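Local coordinates for protein beta 1-3 glucanase (Clostridium beijerinckii NCIMB 8052, PDB 5H4E) that probably hydrolyses beta-1,3-glucan as the glycoside hydrolase family 64 domain of a bacterial beta-1,3-glucanase, at residues A[131-143]-A[151-164]. Numbering follows the deposited sequence.
Sequences NTGIMFEWAEMAW and NTTRVDQFCYPYNI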
loop_
_atom_site.group_PDB
_atom_site.type_symbol
_atom_site.label_atom_id
_atom_site.label_comp_id
_atom_site.label_asym_id
_atom_site.label_seq_id
_atom_site.Cartn_x
_atom_site.Cartn_y
_atom_site.Cartn_z
ATOM N N ASN A 131 -12.111 11.432 -8.957
ATOM C CA ASN A 131 -12.318 10.820 -7.651
ATOM C C ASN A 131 -11.951 11.723 -6.476
ATOM O O ASN A 131 -12.006 11.293 -5.324
ATOM C CB ASN A 131 -11.513 9.524 -7.561
ATOM C CG ASN A 131 -11.931 8.513 -8.607
ATOM O OD1 ASN A 131 -12.962 7.859 -8.469
ATOM N ND2 ASN A 131 -11.135 8.383 -9.658
ATOM N N THR A 132 -11.582 12.967 -6.760
ATOM C CA THR A 132 -11.239 13.910 -5.700
ATOM C C THR A 132 -12.363 14.028 -4.673
ATOM O O THR A 132 -13.530 14.193 -5.024
ATOM C CB THR A 132 -10.910 15.318 -6.266
ATOM O OG1 THR A 132 -11.961 15.749 -7.134
ATOM C CG2 THR A 132 -9.614 15.273 -7.047
ATOM N N GLY A 133 -12.016 13.912 -3.399
ATOM C CA GLY A 133 -13.005 14.059 -2.352
ATOM C C GLY A 133 -13.811 12.822 -1.974
ATOM O O GLY A 133 -14.527 12.845 -0.965
ATOM N N ILE A 134 -13.732 11.750 -2.759
ATOM C CA ILE A 134 -14.543 10.565 -2.458
ATOM C C ILE A 134 -13.921 9.729 -1.331
ATOM O O ILE A 134 -12.699 9.532 -1.293
ATOM C CB ILE A 134 -14.745 9.684 -3.698
ATOM C CG1 ILE A 134 -15.401 10.488 -4.831
ATOM C CG2 ILE A 134 -15.597 8.473 -3.363
ATOM C CD1 ILE A 134 -15.534 9.708 -6.130
ATOM N N MET A 135 -14.754 9.287 -0.396
ATOM C CA MET A 135 -14.300 8.411 0.686
ATOM C C MET A 135 -14.057 7.033 0.122
ATOM O O MET A 135 -14.994 6.374 -0.335
ATOM C CB MET A 135 -15.327 8.341 1.813
ATOM C CG MET A 135 -15.721 9.705 2.411
ATOM S SD MET A 135 -14.394 10.553 3.295
ATOM C CE MET A 135 -13.791 11.631 2.011
ATOM N N PHE A 136 -12.801 6.601 0.111
ATOM C CA PHE A 136 -12.496 5.245 -0.354
ATOM C C PHE A 136 -11.205 4.730 0.263
ATOM O O PHE A 136 -10.341 5.515 0.672
ATOM C CB PHE A 136 -12.387 5.202 -1.889
ATOM C CG PHE A 136 -11.140 5.857 -2.436
ATOM C CD1 PHE A 136 -9.972 5.133 -2.603
ATOM C CD2 PHE A 136 -11.147 7.201 -2.798
ATOM C CE1 PHE A 136 -8.824 5.729 -3.096
ATOM C CE2 PHE A 136 -10.004 7.804 -3.300
ATOM C CZ PHE A 136 -8.839 7.069 -3.448
ATOM N N GLU A 137 -11.103 3.405 0.333
ATOM C CA GLU A 137 -9.859 2.699 0.625
ATOM C C GLU A 137 -9.786 1.520 -0.341
ATOM O O GLU A 137 -10.761 1.252 -1.061
ATOM C CB GLU A 137 -9.813 2.208 2.081
ATOM C CG GLU A 137 -9.974 3.306 3.111
ATOM C CD GLU A 137 -8.694 4.114 3.345
ATOM O OE1 GLU A 137 -7.722 3.988 2.561
ATOM O OE2 GLU A 137 -8.666 4.881 4.326
ATOM N N TRP A 138 -8.648 0.830 -0.388
ATOM C CA TRP A 138 -8.617 -0.480 -1.042
ATOM C C TRP A 138 -7.823 -1.502 -0.222
ATOM O O TRP A 138 -6.896 -1.155 0.510
ATOM C CB TRP A 138 -8.058 -0.381 -2.487
ATOM C CG TRP A 138 -6.574 -0.087 -2.622
ATOM C CD1 TRP A 138 -5.550 -0.985 -2.533
ATOM C CD2 TRP A 138 -5.968 1.176 -2.925
ATOM N NE1 TRP A 138 -4.347 -0.360 -2.737
ATOM C CE2 TRP A 138 -4.573 0.969 -2.974
ATOM C CE3 TRP A 138 -6.466 2.460 -3.151
ATOM C CZ2 TRP A 138 -3.666 2.000 -3.238
ATOM C CZ3 TRP A 138 -5.562 3.489 -3.410
ATOM C CH2 TRP A 138 -4.177 3.251 -3.446
ATOM N N ALA A 139 -8.249 -2.758 -0.309
ATOM C CA ALA A 139 -7.465 -3.888 0.191
ATOM C C ALA A 139 -6.612 -4.412 -0.953
ATOM O O ALA A 139 -7.063 -4.442 -2.110
ATOM C CB ALA A 139 -8.380 -4.980 0.731
ATOM N N GLU A 140 -5.372 -4.799 -0.663
ATOM C CA GLU A 140 -4.512 -5.407 -1.685
ATOM C C GLU A 140 -4.440 -6.910 -1.441
ATOM O O GLU A 140 -4.394 -7.339 -0.295
ATOM C CB GLU A 140 -3.114 -4.780 -1.657
ATOM C CG GLU A 140 -3.156 -3.285 -1.980
ATOM C CD GLU A 140 -1.817 -2.592 -1.855
ATOM O OE1 GLU A 140 -0.984 -3.026 -1.036
ATOM O OE2 GLU A 140 -1.618 -1.584 -2.562
ATOM N N MET A 141 -4.456 -7.718 -2.499
ATOM C CA MET A 141 -4.389 -9.165 -2.276
ATOM C C MET A 141 -3.868 -9.926 -3.478
ATOM O O MET A 141 -3.929 -9.451 -4.611
ATOM C CB MET A 141 -5.759 -9.718 -1.889
ATOM C CG MET A 141 -6.655 -9.993 -3.055
ATOM S SD MET A 141 -8.326 -9.500 -2.634
ATOM C CE MET A 141 -8.089 -7.744 -2.803
ATOM N N ALA A 142 -3.319 -11.102 -3.205
ATOM C CA ALA A 142 -2.948 -12.033 -4.264
ATOM C C ALA A 142 -3.106 -13.442 -3.721
ATOM O O ALA A 142 -2.777 -13.711 -2.564
ATOM C CB ALA A 142 -1.534 -11.789 -4.739
ATOM N N TRP A 143 -3.643 -14.327 -4.549
ATOM C CA TRP A 143 -3.801 -15.712 -4.166
ATOM C C TRP A 143 -3.071 -16.524 -5.218
ATOM O O TRP A 143 -3.486 -16.566 -6.377
ATOM C CB TRP A 143 -5.275 -16.088 -4.076
ATOM C CG TRP A 143 -5.538 -17.487 -3.599
ATOM C CD1 TRP A 143 -4.667 -18.331 -2.962
ATOM C CD2 TRP A 143 -6.763 -18.203 -3.741
ATOM N NE1 TRP A 143 -5.285 -19.536 -2.698
ATOM C CE2 TRP A 143 -6.573 -19.481 -3.170
ATOM C CE3 TRP A 143 -8.004 -17.891 -4.304
ATOM C CZ2 TRP A 143 -7.586 -20.435 -3.134
ATOM C CZ3 TRP A 143 -9.001 -18.837 -4.275
ATOM C CH2 TRP A 143 -8.788 -20.098 -3.697
ATOM N N ASN A 151 -3.938 -7.333 2.534
ATOM C CA ASN A 151 -3.555 -6.278 3.476
ATOM C C ASN A 151 -4.323 -4.976 3.271
ATOM O O ASN A 151 -4.740 -4.655 2.149
ATOM C CB ASN A 151 -2.038 -5.987 3.391
ATOM C CG ASN A 151 -1.596 -5.553 1.997
ATOM O OD1 ASN A 151 -1.301 -6.388 1.147
ATOM N ND2 ASN A 151 -1.549 -4.238 1.758
ATOM N N THR A 152 -4.521 -4.252 4.372
ATOM C CA THR A 152 -4.854 -2.831 4.302
ATOM C C THR A 152 -3.593 -2.072 3.914
ATOM O O THR A 152 -2.477 -2.593 4.049
ATOM C CB THR A 152 -5.361 -2.279 5.639
ATOM O OG1 THR A 152 -4.298 -2.287 6.606
ATOM C CG2 THR A 152 -6.532 -3.088 6.168
ATOM N N THR A 153 -3.734 -0.832 3.461
ATOM C CA THR A 153 -2.533 -0.085 3.143
ATOM C C THR A 153 -2.682 1.398 3.444
ATOM O O THR A 153 -3.683 2.013 3.072
ATOM C CB THR A 153 -2.136 -0.273 1.658
ATOM O OG1 THR A 153 -1.018 0.564 1.356
ATOM C CG2 THR A 153 -3.298 0.065 0.715
ATOM N N ARG A 154 -1.692 1.960 4.133
ATOM C CA ARG A 154 -1.633 3.409 4.310
ATOM C C ARG A 154 -0.464 3.976 3.526
ATOM O O ARG A 154 0.072 5.020 3.869
ATOM C CB ARG A 154 -1.507 3.791 5.791
ATOM C CG ARG A 154 -2.845 4.054 6.468
ATOM C CD ARG A 154 -3.703 2.795 6.477
ATOM N NE ARG A 154 -5.086 3.060 6.875
ATOM C CZ ARG A 154 -6.042 3.473 6.051
ATOM N NH1 ARG A 154 -5.776 3.679 4.759
ATOM N NH2 ARG A 154 -7.270 3.674 6.513
ATOM N N VAL A 155 -0.073 3.298 2.457
ATOM C CA VAL A 155 1.089 3.732 1.692
ATOM C C VAL A 155 0.806 5.047 0.963
ATOM O O VAL A 155 1.684 5.891 0.845
ATOM C CB VAL A 155 1.524 2.631 0.706
ATOM C CG1 VAL A 155 2.559 3.155 -0.283
ATOM C CG2 VAL A 155 2.088 1.453 1.497
ATOM N N ASP A 156 -0.434 5.233 0.518
ATOM C CA ASP A 156 -0.817 6.457 -0.192
ATOM C C ASP A 156 -1.608 7.437 0.673
ATOM O O ASP A 156 -1.503 8.655 0.500
ATOM C CB ASP A 156 -1.651 6.116 -1.438
ATOM C CG ASP A 156 -0.803 5.631 -2.601
ATOM O OD1 ASP A 156 0.428 5.661 -2.499
ATOM O OD2 ASP A 156 -1.375 5.232 -3.634
ATOM N N GLN A 157 -2.404 6.915 1.602
ATOM C CA GLN A 157 -3.363 7.749 2.320
ATOM C C GLN A 157 -3.934 7.097 3.582
ATOM O O GLN A 157 -3.837 5.875 3.770
ATOM C CB GLN A 157 -4.534 8.106 1.390
ATOM C CG GLN A 157 -5.264 6.860 0.947
ATOM C CD GLN A 157 -6.662 7.123 0.406
ATOM O OE1 GLN A 157 -6.885 8.071 -0.345
ATOM N NE2 GLN A 157 -7.606 6.270 0.784
ATOM N N PHE A 158 -4.528 7.932 4.432
ATOM C CA PHE A 158 -5.556 7.501 5.368
ATOM C C PHE A 158 -6.842 8.265 5.099
ATOM O O PHE A 158 -6.873 9.500 5.235
ATOM C CB PHE A 158 -5.150 7.726 6.816
ATOM C CG PHE A 158 -6.265 7.452 7.790
ATOM C CD1 PHE A 158 -6.472 6.174 8.278
ATOM C CD2 PHE A 158 -7.122 8.462 8.192
ATOM C CE1 PHE A 158 -7.521 5.909 9.154
ATOM C CE2 PHE A 158 -8.165 8.213 9.065
ATOM C CZ PHE A 158 -8.375 6.934 9.541
ATOM N N CYS A 159 -7.905 7.543 4.763
ATOM C CA CYS A 159 -9.211 8.165 4.543
ATOM C C CYS A 159 -10.218 7.758 5.623
ATOM O O CYS A 159 -10.769 8.612 6.298
ATOM C CB CYS A 159 -9.759 7.813 3.154
ATOM S SG CYS A 159 -11.388 8.529 2.844
ATOM N N TYR A 160 -10.467 6.455 5.781
ATOM C CA TYR A 160 -11.344 5.992 6.851
ATOM C C TYR A 160 -10.764 4.735 7.488
ATOM O O TYR A 160 -10.006 4.016 6.841
ATOM C CB TYR A 160 -12.781 5.746 6.332
ATOM C CG TYR A 160 -12.972 4.680 5.264
ATOM C CD1 TYR A 160 -12.922 3.326 5.587
ATOM C CD2 TYR A 160 -13.251 5.031 3.939
ATOM C CE1 TYR A 160 -13.114 2.345 4.618
ATOM C CE2 TYR A 160 -13.456 4.054 2.954
ATOM C CZ TYR A 160 -13.385 2.710 3.308
ATOM O OH TYR A 160 -13.587 1.729 2.363
ATOM N N PRO A 161 -11.095 4.476 8.763
ATOM C CA PRO A 161 -10.484 3.310 9.410
ATOM C C PRO A 161 -11.027 1.986 8.871
ATOM O O PRO A 161 -12.242 1.838 8.685
ATOM C CB PRO A 161 -10.860 3.488 10.879
ATOM C CG PRO A 161 -12.088 4.327 10.866
ATOM C CD PRO A 161 -11.919 5.259 9.696
ATOM N N TYR A 162 -10.133 1.040 8.598
ATOM C CA TYR A 162 -10.568 -0.292 8.176
ATOM C C TYR A 162 -9.538 -1.342 8.564
ATOM O O TYR A 162 -8.380 -1.034 8.834
ATOM C CB TYR A 162 -10.877 -0.338 6.661
ATOM C CG TYR A 162 -9.700 -0.329 5.690
ATOM C CD1 TYR A 162 -9.616 -1.260 4.666
ATOM C CD2 TYR A 162 -8.705 0.652 5.760
ATOM C CE1 TYR A 162 -8.557 -1.229 3.747
ATOM C CE2 TYR A 162 -7.651 0.682 4.855
ATOM C CZ TYR A 162 -7.583 -0.258 3.855
ATOM O OH TYR A 162 -6.525 -0.224 2.948
ATOM N N ASN A 163 -10.000 -2.577 8.673
ATOM C CA ASN A 163 -9.130 -3.652 9.111
ATOM C C ASN A 163 -9.645 -4.912 8.470
ATOM O O ASN A 163 -10.793 -4.949 8.002
ATOM C CB ASN A 163 -9.092 -3.756 10.656
ATOM C CG ASN A 163 -10.443 -4.112 11.278
ATOM O OD1 ASN A 163 -10.869 -5.271 11.274
ATOM N ND2 ASN A 163 -11.100 -3.119 11.854
ATOM N N ILE A 164 -8.805 -5.938 8.418
ATOM C CA ILE A 164 -9.176 -7.158 7.741
ATOM C C ILE A 164 -8.926 -8.330 8.675
ATOM O O ILE A 164 -7.890 -8.392 9.343
ATOM C CB ILE A 164 -8.377 -7.328 6.414
ATOM C CG1 ILE A 164 -8.635 -6.129 5.484
ATOM C CG2 ILE A 164 -8.697 -8.686 5.734
ATOM C CD1 ILE A 164 -7.706 -6.076 4.276
HETATM O O HOH W 1 -6.399 2.078 1.074
HETATM O O HOH W 2 -0.041 0.241 -1.232
HETATM O O HOH W 3 0.604 -5.438 -1.086
#
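E137 points from strand 136-143 into the 151-164 segment, and two tyrosine faces receive its aliphatic part. CB lies over the Y162 ring, displaced toward its rim. CG, set anti to the carbonyl carbon, sits almost centrally over Y160, 3.4 Å from that ring's centroid. The chain then bends at chi2 (-79°), which carries the carboxylate past the rings to a cluster of donors. OE1 accepts from Q157 NE2 at 2.9 Å and from R154 NH1 at 3.0 Å; the two arrive from opposite faces of the carboxylate plane. OE2 takes the backbone N of C159 on its syn side and that of Y160 on its anti side, each at 2.8 Å, while R154 NH2 comes from above the plane at 2.9 Å. R154 thus makes a two-pronged, end-on salt bridge with its guanidinium turned 60° from the carboxylate; D178 is a second acidic partner of NH2. Five direct donors therefore grip a buried carboxylate, probably stabilising its charged form. Strands 136-144 and 162-168 belong to different beta-sheets. The axes of 136-143 and 162-164 run 9.1 Å apart at 19°, in the same N-to-C sense, consistent with two sheets packing against each other, with E137 and Y162 between them and Y160 just ahead of the second strand. Y160 OH extends to the carbonyl of I99 on the neighbouring strand, whereas Y162 OH donates to W138 O at 2.6 Å from above the carbonyl plane. Further along, E140 and N151 form an antiparallel hydrogen-bonded pair where the chain returns after its hairpin. Their side chains add N151 ND2 to E140 OE1 at 3.1 Å, and E140 OE2 accepts from W138 NE1, which helps orient the indole, with T153 CG2 in an off-centre CH-pi contact with its five-membered ring.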